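Local coordinates for nitrite transporter NirC (Salmonella enterica subsp. enterica serovar Typhimurium, PDB 4FC4), which forms a pentameric FNT-family channel that carries nitrite into and out of the cell across the cytoplasmic membrane, at residues D4-C9 and G244-T249; T81-F86 and W102-Q107. One frame throughout, in Å; residues are numbered along the deposited sequence.

Contact 1 of 2, residues D4-C9 and G244-T249; sequences DTINKC and GYWYAT
Ile6, on the amino-terminal helix, meets the last turn of helix 219-248 and the residue that follows it, touching Trp246, Tyr245 and Thr249 with its two branches. With CG2 anti to the backbone N and CG1 beside that N (chi1 -78°), the branches part toward different residues. The methyl CG2 comes to the edge of the Trp246 indole, near the ring plane, 3.9 Å from CZ3 and also against CE3, and the two side chains cross at about a right angle. In Trp246, with CG anti to N (chi1 -174°), the end of the side chain comes nearer to Ile6 than the direction of its CB suggests.

The longer branch of Ile6 ends in CD1, 3.7 Å from the backbone O of Tyr245 and 4.5 Å from that residue's CB. The same carbonyl takes the N of Ala248 (3.1 Å) and, weakly, the N of Thr249, so its hydrogen bonding is served within segment 244-249. CD1 also faces the CG2 of Thr249 tip to tip, but the modelled separation is doubtful. Isoleucine suits this spot because its branches end in separate methyls, one for the indole edge and one for the turn, with no polar atom needing a partner. Tyr245 turns its ring away from Ile6, and its OH is hydrogen-bonded to Gly76 O and Tyr37 OH, both of a neighbouring subunit.

Trp169 of helix 150-172 touches Ile6 and stacks on Tyr245, while Lys92 of helix 80-93 lies against Trp246; the amino-terminal helix thus joins the end of the last helix of the FNT fold beside the pentamer interface.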
loop_
_atom_site.group_PDB
_atom_site.type_symbol
_atom_site.label_atom_id
_atom_site.label_comp_id
_atom_site.label_asym_id
_atom_site.label_seq_id
_atom_site.Cartn_x
_atom_site.Cartn_y
_atom_site.Cartn_z
ATOM N N ASP B 4 -20.162 -18.573 12.366
ATOM C CA ASP B 4 -19.230 -17.855 13.229
ATOM C C ASP B 4 -19.328 -16.351 13.235
ATOM O O ASP B 4 -19.267 -15.779 14.299
ATOM C CB ASP B 4 -17.798 -18.287 12.985
ATOM C CG ASP B 4 -17.630 -19.779 13.190
ATOM O OD1 ASP B 4 -18.142 -20.313 14.221
ATOM O OD2 ASP B 4 -17.025 -20.429 12.309
ATOM N N THR B 5 -19.495 -15.698 12.087
ATOM C CA THR B 5 -19.533 -14.221 12.059
ATOM C C THR B 5 -20.770 -13.717 12.735
ATOM O O THR B 5 -20.726 -12.762 13.530
ATOM C CB THR B 5 -19.500 -13.674 10.630
ATOM O OG1 THR B 5 -18.425 -14.296 9.942
ATOM C CG2 THR B 5 -19.260 -12.173 10.601
ATOM N N ILE B 6 -21.879 -14.369 12.408
ATOM C CA ILE B 6 -23.139 -14.076 13.011
ATOM C C ILE B 6 -23.077 -14.227 14.530
ATOM O O ILE B 6 -23.476 -13.308 15.248
ATOM C CB ILE B 6 -24.264 -14.890 12.350
ATOM C CG1 ILE B 6 -24.625 -14.229 11.006
ATOM C CG2 ILE B 6 -25.518 -14.971 13.230
ATOM C CD1 ILE B 6 -25.185 -15.246 10.042
ATOM N N ASN B 7 -22.514 -15.323 15.022
ATOM C CA ASN B 7 -22.385 -15.497 16.488
ATOM C C ASN B 7 -21.525 -14.456 17.155
ATOM O O ASN B 7 -21.873 -14.009 18.233
ATOM C CB ASN B 7 -21.934 -16.894 16.884
ATOM C CG ASN B 7 -22.994 -17.941 16.595
ATOM O OD1 ASN B 7 -22.667 -19.088 16.308
ATOM N ND2 ASN B 7 -24.267 -17.543 16.626
ATOM N N LYS B 8 -20.424 -14.064 16.511
ATOM C CA LYS B 8 -19.659 -12.903 16.945
ATOM C C LYS B 8 -20.454 -11.589 17.020
ATOM O O LYS B 8 -20.342 -10.856 18.013
ATOM C CB LYS B 8 -18.418 -12.740 16.080
ATOM C CG LYS B 8 -17.206 -13.520 16.564
ATOM C CD LYS B 8 -16.451 -14.183 15.409
ATOM C CE LYS B 8 -14.961 -13.903 15.497
ATOM N NZ LYS B 8 -14.332 -14.603 14.350
ATOM N N CYS B 9 -21.282 -11.300 16.010
ATOM C CA CYS B 9 -22.146 -10.108 16.059
ATOM C C CYS B 9 -23.173 -10.158 17.170
ATOM O O CYS B 9 -23.442 -9.172 17.858
ATOM C CB CYS B 9 -22.885 -9.950 14.760
ATOM S SG CYS B 9 -21.823 -9.591 13.361
ATOM N N GLY B 244 -30.203 -10.048 5.734
ATOM C CA GLY B 244 -29.510 -10.670 4.586
ATOM C C GLY B 244 -28.655 -11.873 4.954
ATOM O O GLY B 244 -28.869 -12.984 4.465
ATOM N N TYR B 245 -27.703 -11.663 5.852
ATOM C CA TYR B 245 -26.780 -12.753 6.196
ATOM C C TYR B 245 -27.404 -13.841 7.062
ATOM O O TYR B 245 -27.079 -15.029 6.917
ATOM C CB TYR B 245 -25.459 -12.242 6.738
ATOM C CG TYR B 245 -24.501 -11.857 5.607
ATOM C CD1 TYR B 245 -23.902 -12.849 4.838
ATOM C CD2 TYR B 245 -24.162 -10.522 5.349
ATOM C CE1 TYR B 245 -23.006 -12.557 3.817
ATOM C CE2 TYR B 245 -23.231 -10.207 4.321
ATOM C CZ TYR B 245 -22.687 -11.245 3.550
ATOM O OH TYR B 245 -21.822 -11.042 2.527
ATOM N N TRP B 246 -28.350 -13.438 7.903
ATOM C CA TRP B 246 -29.182 -14.397 8.621
ATOM C C TRP B 246 -29.848 -15.393 7.694
ATOM O O TRP B 246 -29.706 -16.579 7.887
ATOM C CB TRP B 246 -30.205 -13.713 9.519
ATOM C CG TRP B 246 -30.954 -14.725 10.347
ATOM C CD1 TRP B 246 -32.218 -15.277 10.091
ATOM C CD2 TRP B 246 -30.490 -15.383 11.586
ATOM N NE1 TRP B 246 -32.550 -16.178 11.056
ATOM C CE2 TRP B 246 -31.554 -16.299 11.982
ATOM C CE3 TRP B 246 -29.338 -15.302 12.372
ATOM C CZ2 TRP B 246 -31.461 -17.084 13.136
ATOM C CZ3 TRP B 246 -29.244 -16.112 13.526
ATOM C CH2 TRP B 246 -30.296 -16.978 13.905
ATOM N N TYR B 247 -30.526 -14.942 6.641
ATOM C CA TYR B 247 -31.171 -15.913 5.722
ATOM C C TYR B 247 -30.241 -16.576 4.699
ATOM O O TYR B 247 -30.694 -17.411 3.946
ATOM C CB TYR B 247 -32.386 -15.299 5.041
ATOM C CG TYR B 247 -33.461 -15.017 6.040
ATOM C CD1 TYR B 247 -34.231 -16.071 6.584
ATOM C CD2 TYR B 247 -33.693 -13.710 6.489
ATOM C CE1 TYR B 247 -35.218 -15.836 7.532
ATOM C CE2 TYR B 247 -34.694 -13.462 7.431
ATOM C CZ TYR B 247 -35.443 -14.529 7.942
ATOM O OH TYR B 247 -36.395 -14.278 8.887
ATOM N N ALA B 248 -28.959 -16.199 4.694
ATOM C CA ALA B 248 -27.935 -16.742 3.774
ATOM C C ALA B 248 -27.190 -17.972 4.331
ATOM O O ALA B 248 -26.515 -18.699 3.582
ATOM C CB ALA B 248 -26.925 -15.646 3.359
ATOM N N THR B 249 -27.284 -18.174 5.641
ATOM C CA THR B 249 -26.613 -19.284 6.310
ATOM C C THR B 249 -27.369 -20.600 6.048
ATOM O O THR B 249 -28.584 -20.678 6.300
ATOM C CB THR B 249 -26.461 -19.037 7.836
ATOM O OG1 THR B 249 -27.720 -19.248 8.482
ATOM C CG2 THR B 249 -26.022 -17.624 8.111
#

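Contact 2 of 2, residues T81-F86 and W102-Q107; sequences TGHTMF and WAILPQ
His83 and Leu105 lie closest across two nearly antiparallel helical segments, whose axes make an angle of 167° and approach to 9.7 Å, with the two CA atoms 6.7 Å apart. Leu105 carries the contact through one methyl: its CD2 reaches between successive residues of the other helix, 3.6 Å from His83 CB and equally far from Thr84 N. Thr84 CG2 lies 4.1 Å from Leu105 CD2, the two side chains crossing at about a right angle. Leucine suits the place because its branched end rests against methylene, methyl and backbone together.

Threonine suits the neighbouring position by dividing its ends: CG2 faces the leucine, while Thr84 OG1, set between N and carbonyl carbon (chi1 66°), donates at 2.8 Å to Thr81 O, tilted 32° from the carbonyl plane; Asn161 ND2 also bonds that oxygen. Ile104 CG2 adds a looser contact, 4.3 Å from His83 ND1 and oblique to the imidazole. Both nitrogens of this buried ring have partners, Thr108 OG1 for ND1 and Glu78 OE1 for NE2, which would fix its rotation.

This is antiparallel helix packing inside one FNT protomer: helices 3-22 (Ile16) and 219-248 (Thr234, Val238) adjoin it, and no other subunit touches it.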
loop_
_atom_site.group_PDB
_atom_site.type_symbol
_atom_site.label_atom_id
_atom_site.label_comp_id
_atom_site.label_asym_id
_atom_site.label_seq_id
_atom_site.Cartn_x
_atom_site.Cartn_y
_atom_site.Cartn_z
ATOM N N THR B 81 -24.357 3.238 13.497
ATOM C CA THR B 81 -24.673 2.601 12.206
ATOM C C THR B 81 -24.304 1.133 12.224
ATOM O O THR B 81 -24.938 0.329 11.574
ATOM C CB THR B 81 -24.039 3.331 10.998
ATOM O OG1 THR B 81 -22.641 3.492 11.241
ATOM C CG2 THR B 81 -24.697 4.731 10.822
ATOM N N GLY B 82 -23.298 0.775 13.017
ATOM C CA GLY B 82 -22.868 -0.630 13.153
ATOM C C GLY B 82 -23.818 -1.344 14.109
ATOM O O GLY B 82 -24.144 -2.518 13.906
ATOM N N HIS B 83 -24.269 -0.626 15.139
ATOM C CA HIS B 83 -25.276 -1.148 16.034
ATOM C C HIS B 83 -26.509 -1.629 15.302
ATOM O O HIS B 83 -27.122 -2.654 15.711
ATOM C CB HIS B 83 -25.606 -0.148 17.158
ATOM C CG HIS B 83 -24.556 -0.070 18.245
ATOM N ND1 HIS B 83 -24.812 0.440 19.455
ATOM C CD2 HIS B 83 -23.201 -0.459 18.257
ATOM C CE1 HIS B 83 -23.710 0.370 20.244
ATOM N NE2 HIS B 83 -22.712 -0.184 19.512
ATOM N N THR B 84 -26.886 -0.947 14.202
ATOM C CA THR B 84 -28.100 -1.391 13.476
ATOM C C THR B 84 -28.000 -2.869 13.036
ATOM O O THR B 84 -29.012 -3.634 13.188
ATOM C CB THR B 84 -28.486 -0.530 12.256
ATOM O OG1 THR B 84 -27.492 -0.663 11.260
ATOM C CG2 THR B 84 -28.699 0.917 12.608
ATOM N N MET B 85 -26.811 -3.245 12.493
ATOM C CA MET B 85 -26.485 -4.655 12.157
ATOM C C MET B 85 -26.309 -5.573 13.366
ATOM O O MET B 85 -26.932 -6.639 13.410
ATOM C CB MET B 85 -25.252 -4.775 11.266
ATOM C CG MET B 85 -24.875 -6.193 10.825
ATOM S SD MET B 85 -23.402 -6.101 9.736
ATOM C CE MET B 85 -22.075 -5.847 10.909
ATOM N N PHE B 86 -25.506 -5.157 14.347
ATOM C CA PHE B 86 -25.109 -6.040 15.442
ATOM C C PHE B 86 -26.350 -6.478 16.213
ATOM O O PHE B 86 -26.589 -7.697 16.498
ATOM C CB PHE B 86 -24.108 -5.338 16.406
ATOM C CG PHE B 86 -22.690 -5.189 15.867
ATOM C CD1 PHE B 86 -21.947 -6.298 15.430
ATOM C CD2 PHE B 86 -22.071 -3.923 15.823
ATOM C CE1 PHE B 86 -20.625 -6.146 14.954
ATOM C CE2 PHE B 86 -20.760 -3.765 15.344
ATOM C CZ PHE B 86 -20.043 -4.869 14.900
ATOM N N TRP B 102 -34.231 -1.749 20.359
ATOM C CA TRP B 102 -34.818 -0.413 20.249
ATOM C C TRP B 102 -34.571 0.521 21.422
ATOM O O TRP B 102 -34.602 1.717 21.248
ATOM C CB TRP B 102 -36.288 -0.485 19.856
ATOM C CG TRP B 102 -36.539 -1.244 18.568
ATOM C CD1 TRP B 102 -37.331 -2.381 18.404
ATOM C CD2 TRP B 102 -36.032 -0.943 17.209
ATOM N NE1 TRP B 102 -37.359 -2.787 17.087
ATOM C CE2 TRP B 102 -36.598 -1.976 16.319
ATOM C CE3 TRP B 102 -35.177 0.042 16.655
ATOM C CZ2 TRP B 102 -36.322 -2.009 14.956
ATOM C CZ3 TRP B 102 -34.921 -0.000 15.277
ATOM C CH2 TRP B 102 -35.483 -1.000 14.450
ATOM N N ALA B 103 -34.265 0.022 22.614
ATOM C CA ALA B 103 -33.896 0.922 23.699
ATOM C C ALA B 103 -32.445 1.448 23.526
ATOM O O ALA B 103 -32.096 2.547 23.954
ATOM C CB ALA B 103 -34.057 0.209 25.016
ATOM N N ILE B 104 -31.613 0.664 22.857
ATOM C CA ILE B 104 -30.227 0.984 22.753
ATOM C C ILE B 104 -29.891 1.914 21.574
ATOM O O ILE B 104 -29.140 2.889 21.750
ATOM C CB ILE B 104 -29.395 -0.320 22.703
ATOM C CG1 ILE B 104 -29.534 -1.082 24.057
ATOM C CG2 ILE B 104 -27.969 -0.011 22.320
ATOM C CD1 ILE B 104 -28.715 -2.348 24.145
ATOM N N LEU B 105 -30.426 1.606 20.384
ATOM C CA LEU B 105 -30.083 2.334 19.155
ATOM C C LEU B 105 -30.168 3.872 19.335
ATOM O O LEU B 105 -29.231 4.564 18.944
ATOM C CB LEU B 105 -30.917 1.863 17.943
ATOM C CG LEU B 105 -30.506 0.553 17.281
ATOM C CD1 LEU B 105 -31.540 0.196 16.244
ATOM C CD2 LEU B 105 -29.084 0.620 16.637
ATOM N N PRO B 106 -31.284 4.401 19.908
ATOM C CA PRO B 106 -31.383 5.872 20.064
ATOM C C PRO B 106 -30.299 6.461 21.007
ATOM O O PRO B 106 -29.785 7.576 20.768
ATOM C CB PRO B 106 -32.815 6.089 20.661
ATOM C CG PRO B 106 -33.300 4.724 21.082
ATOM C CD PRO B 106 -32.567 3.727 20.197
ATOM N N GLN B 107 -29.987 5.745 22.087
ATOM C CA GLN B 107 -28.856 6.110 22.933
ATOM C C GLN B 107 -27.519 6.179 22.162
ATOM O O GLN B 107 -26.748 7.145 22.352
ATOM C CB GLN B 107 -28.643 5.092 24.022
ATOM C CG GLN B 107 -29.816 4.807 24.934
ATOM C CD GLN B 107 -29.321 4.117 26.209
ATOM O OE1 GLN B 107 -30.081 3.980 27.146
ATOM N NE2 GLN B 107 -28.011 3.689 26.238
#

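Contacts 1 and 2 have centres about 17 Å apart and meet directly where Cys9 CB packs 3.8 Å from Phe86 CD1. This touch is one of several between helices 3-22 and 80-93, and Met241 of helix 219-248, which supplies the end segment of contact 1, packs on Met85. In sequence, contact 1 brings the two ends of the chain together, and both segments of contact 2 fall between them. Contact 1 is only partly buried and adjoins a second subunit, whereas contact 2 is buried within one. There Thr81 OG1 hydrogen-bonds to His197 NE2, a threonine-histidine pair that probably lies on the permeation path, as in other FNT channels.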